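Local coordinates for CyaB (Pseudomonas aeruginosa, PDB 3R5G), which is an adenylyl cyclase, converting ATP to cyclic AMP and pyrophosphate, represented here by its class III catalytic domain, at the interface of chains A and B. Numbering follows the deposited sequence. Chains: chain A/B, CyaB.

Contact 1 and contact 2 lie on opposite halves of the two-fold interface between the CyaB catalytic domains, their centres about 31 Å apart. They draw on the same elements with the chains exchanged: helix 20-24 of one chain meets strand 118-124 and the turn that follows strand 129-135 of the other. Ser24, Thr120 and Gly136 take part in both. Contact 1 shows the apolar packing of helix 29-50 and contact 2 the reach of Glu25 to helix 137-148; by symmetry both recur at each end. Class III cyclases form their active sites between two such domains, so this pairing is probably relevant to function, although the structure alone does not show it.

Contact 1: the interface of chains A and B. Residues chain A 20, 24, 29, 32-33, 36; chain B 120, 124, 135-136.
B:Ile135 projects from the end of strand 129-135 into a hydrophobic patch formed by helices 20-24 and 29-50 of chain A, in the dimer interface of the cyclase homology domain. About CA–CB, chi1 (64°) sets CG1 between the backbone N and the carbonyl carbon, and the extended chain beyond carries the methyl CD1 across to chain A. CG1 serves as a spacer; CD1 does the touching. This methyl meets A:Leu32 CD2 tip to tip at 3.7 Å. It also has A:Leu36 CD2 at 4.0 Å. Against the A:Phe20 ring it comes up to CE2 and CZ, with the two side chains crossing at about a right angle.

The A:Leu36 methyl CD2 also packs against B:Phe124, 3.8 Å from ring atom CD2 and near CG. Farther along the same ring, the edge at CE2 meets A:Thr33, whose CA lies in the ring plane. The A:Thr33 hydroxyl OG1 sits 3.4 Å from this CE2 and donates a hydrogen bond to the carbonyl O of A:Ala29, one turn back in the helix, which fixes its rotation. No direct polar bond joins the chains here. At the border of the patch, water 1 bridges them, 2.9 Å from the carbonyl O of A:Ser24 and 2.5 Å from the hydroxyl OG1 of B:Thr120.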
# COMPACT_ATOMS: atom_id res chain seq x y z
N PHE A 20 -12.95 -7.28 4.64
CA PHE A 20 -13.30 -5.86 4.76
C PHE A 20 -13.73 -5.22 3.45
O PHE A 20 -14.63 -4.42 3.43
CB PHE A 20 -12.12 -5.04 5.31
CG PHE A 20 -12.46 -3.63 5.55
CD1 PHE A 20 -13.20 -3.29 6.63
CD2 PHE A 20 -12.07 -2.65 4.64
CE1 PHE A 20 -13.57 -1.97 6.84
CE2 PHE A 20 -12.39 -1.34 4.83
CZ PHE A 20 -13.13 -0.98 5.94
N SER A 24 -17.11 -3.15 2.81
CA SER A 24 -17.17 -1.72 2.43
C SER A 24 -18.14 -1.42 1.28
O SER A 24 -18.50 -0.25 1.07
CB SER A 24 -15.78 -1.21 2.06
OG SER A 24 -15.35 -1.69 0.80
N ALA A 29 -22.08 4.28 4.77
CA ALA A 29 -20.78 4.94 4.92
C ALA A 29 -20.48 5.31 6.38
O ALA A 29 -19.32 5.26 6.80
CB ALA A 29 -20.68 6.16 4.00
N LEU A 32 -19.67 2.06 8.31
CA LEU A 32 -18.31 1.67 7.82
C LEU A 32 -17.19 2.51 8.43
O LEU A 32 -16.18 1.94 8.90
CB LEU A 32 -18.30 1.69 6.29
CG LEU A 32 -16.98 1.37 5.57
CD1 LEU A 32 -16.55 -0.07 5.86
CD2 LEU A 32 -17.11 1.57 4.03
N THR A 33 -17.33 3.85 8.43
CA THR A 33 -16.43 4.74 9.05
C THR A 33 -16.24 4.40 10.52
O THR A 33 -15.09 4.33 11.00
CB THR A 33 -16.91 6.22 8.88
OG1 THR A 33 -16.91 6.50 7.49
CG2 THR A 33 -16.00 7.18 9.56
N LEU A 36 -14.38 0.86 10.74
CA LEU A 36 -12.92 0.98 10.42
C LEU A 36 -12.19 1.81 11.49
O LEU A 36 -11.02 1.49 11.88
CB LEU A 36 -12.72 1.59 9.03
CG LEU A 36 -11.29 1.88 8.55
CD1 LEU A 36 -10.48 0.52 8.58
CD2 LEU A 36 -11.33 2.41 7.10
N THR B 120 -15.86 4.95 -1.44
CA THR B 120 -16.25 5.64 -0.17
C THR B 120 -15.12 6.56 0.22
O THR B 120 -13.93 6.16 0.35
CB THR B 120 -16.49 4.61 0.94
OG1 THR B 120 -17.47 3.66 0.50
CG2 THR B 120 -16.81 5.29 2.27
N PHE B 124 -10.57 8.67 7.86
CA PHE B 124 -10.36 7.32 8.44
C PHE B 124 -9.10 7.29 9.23
O PHE B 124 -8.14 7.96 8.92
CB PHE B 124 -10.27 6.30 7.32
CG PHE B 124 -11.48 6.24 6.47
CD1 PHE B 124 -11.39 6.53 5.12
CD2 PHE B 124 -12.72 5.93 7.02
CE1 PHE B 124 -12.51 6.47 4.32
CE2 PHE B 124 -13.85 5.84 6.20
CZ PHE B 124 -13.75 6.14 4.84
N ILE B 135 -11.69 4.34 0.15
CA ILE B 135 -11.65 2.87 0.24
C ILE B 135 -12.73 2.26 -0.65
O ILE B 135 -13.73 2.91 -1.03
CB ILE B 135 -11.84 2.44 1.71
CG1 ILE B 135 -13.23 2.84 2.22
CG2 ILE B 135 -10.77 2.93 2.61
CD1 ILE B 135 -13.54 2.36 3.75
N GLY B 136 -12.60 0.96 -0.97
CA GLY B 136 -13.63 0.27 -1.70
C GLY B 136 -13.01 -0.64 -2.75
O GLY B 136 -11.77 -0.55 -3.06
O HOH W 1 -16.73 1.46 -0.46

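Contact 2: the interface of chains A and B. Residues chain A 7, 120, 136-138; chain B 21, 24-25.
B:Glu25, just after helix 20-24, directs its carboxylate at the N-terminal end of helix 137-148 of chain A in this class III cyclase catalytic-domain dimer. A direct hydrogen bond runs from the backbone N of A:Arg137 to B:Glu25 OE2, 2.9 Å long and bent to 144° at the hydrogen. It reaches OE2 on the anti side, 27° out of the carboxylate plane. The bend at chi2 of B:Glu25 helps bring the carboxylate here, where the helix dipole may stabilise its negative charge. Within chain B, the hydroxyl OG of B:Ser24 donates a 2.6 Å hydrogen bond to the carbonyl O of B:Thr21, which holds OG beside A:Gly136 CA, 3.6 Å away.

Water extends this grip: water 2 lies 2.6 Å from B:Glu25 OE2 and 2.9 Å from the backbone N of A:Glu138, linking the carboxylate to the next amide of the first turn. The Thr120–water–Ser24 bridge recurs here through water 3 with the chains exchanged.

The electrostatic contact falls to the other carboxylate oxygen. B:Glu25 OE1 faces the edge of the A:Arg7 guanidinium in its plane, in a long salt bridge of 3.8 Å to NH2; the guanidinium and carboxylate planes are turned 64° apart.

Apolar packing flanks the amide. The methyl CG2 of B:Thr21, anti to its own backbone N, comes within 3.6 Å of A:Arg137 CA, while A:Arg137 CB lies 4.0 Å from B:Glu25 CG.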
# COMPACT_ATOMS: atom_id res chain seq x y z
N ARG A 7 20.26 3.33 7.53
CA ARG A 7 20.00 1.90 7.22
C ARG A 7 20.05 1.20 8.55
O ARG A 7 21.05 1.31 9.23
CB ARG A 7 21.09 1.33 6.34
CG ARG A 7 20.70 0.02 5.69
CD ARG A 7 20.91 0.07 4.17
NE ARG A 7 20.75 -1.27 3.60
CZ ARG A 7 21.43 -2.32 4.04
NH1 ARG A 7 22.30 -2.18 5.04
NH2 ARG A 7 21.24 -3.54 3.49
N THR A 120 15.87 1.07 5.02
CA THR A 120 16.26 2.51 5.02
C THR A 120 15.14 3.29 5.65
O THR A 120 13.94 3.22 5.23
CB THR A 120 16.50 2.99 3.59
OG1 THR A 120 17.48 2.16 2.96
CG2 THR A 120 16.83 4.48 3.56
N GLY A 136 12.60 -0.42 1.29
CA GLY A 136 13.63 -1.39 1.03
C GLY A 136 13.01 -2.74 0.73
O GLY A 136 11.76 -2.97 0.96
N ARG A 137 13.80 -3.61 0.14
CA ARG A 137 13.37 -5.00 -0.12
C ARG A 137 12.77 -5.72 1.08
O ARG A 137 11.84 -6.51 0.92
CB ARG A 137 14.55 -5.78 -0.72
CG ARG A 137 14.34 -7.17 -1.15
CD ARG A 137 15.68 -7.66 -1.85
NE ARG A 137 16.79 -7.98 -0.94
CZ ARG A 137 17.58 -9.06 -1.07
NH1 ARG A 137 17.38 -9.95 -2.05
NH2 ARG A 137 18.58 -9.28 -0.20
N GLU A 138 13.30 -5.46 2.27
CA GLU A 138 12.88 -6.15 3.48
C GLU A 138 11.54 -5.61 3.94
O GLU A 138 10.71 -6.35 4.50
CB GLU A 138 13.94 -5.95 4.57
CG GLU A 138 15.34 -6.57 4.26
CD GLU A 138 15.44 -8.06 4.15
OE1 GLU A 138 14.53 -8.80 4.39
OE2 GLU A 138 16.53 -8.51 3.72
N THR B 21 13.06 -0.60 -6.03
CA THR B 21 13.43 -1.38 -4.83
C THR B 21 14.90 -1.84 -4.90
O THR B 21 15.60 -1.78 -3.91
CB THR B 21 12.48 -2.50 -4.55
OG1 THR B 21 11.17 -1.92 -4.35
CG2 THR B 21 13.02 -3.21 -3.28
N SER B 24 17.11 0.94 -4.12
CA SER B 24 17.17 1.29 -2.69
C SER B 24 18.14 0.42 -1.88
O SER B 24 18.50 0.79 -0.75
CB SER B 24 15.78 1.21 -2.06
OG SER B 24 15.35 -0.13 -1.89
N GLU B 25 18.52 -0.72 -2.45
CA GLU B 25 19.50 -1.63 -1.86
C GLU B 25 20.96 -1.35 -2.33
O GLU B 25 21.84 -2.17 -2.07
CB GLU B 25 19.12 -3.10 -2.11
CG GLU B 25 17.71 -3.48 -1.53
CD GLU B 25 17.65 -3.35 -0.01
OE1 GLU B 25 18.67 -3.56 0.65
OE2 GLU B 25 16.57 -2.98 0.51
O HOH W 2 15.35 -3.45 2.80
O HOH W 3 16.73 0.26 1.48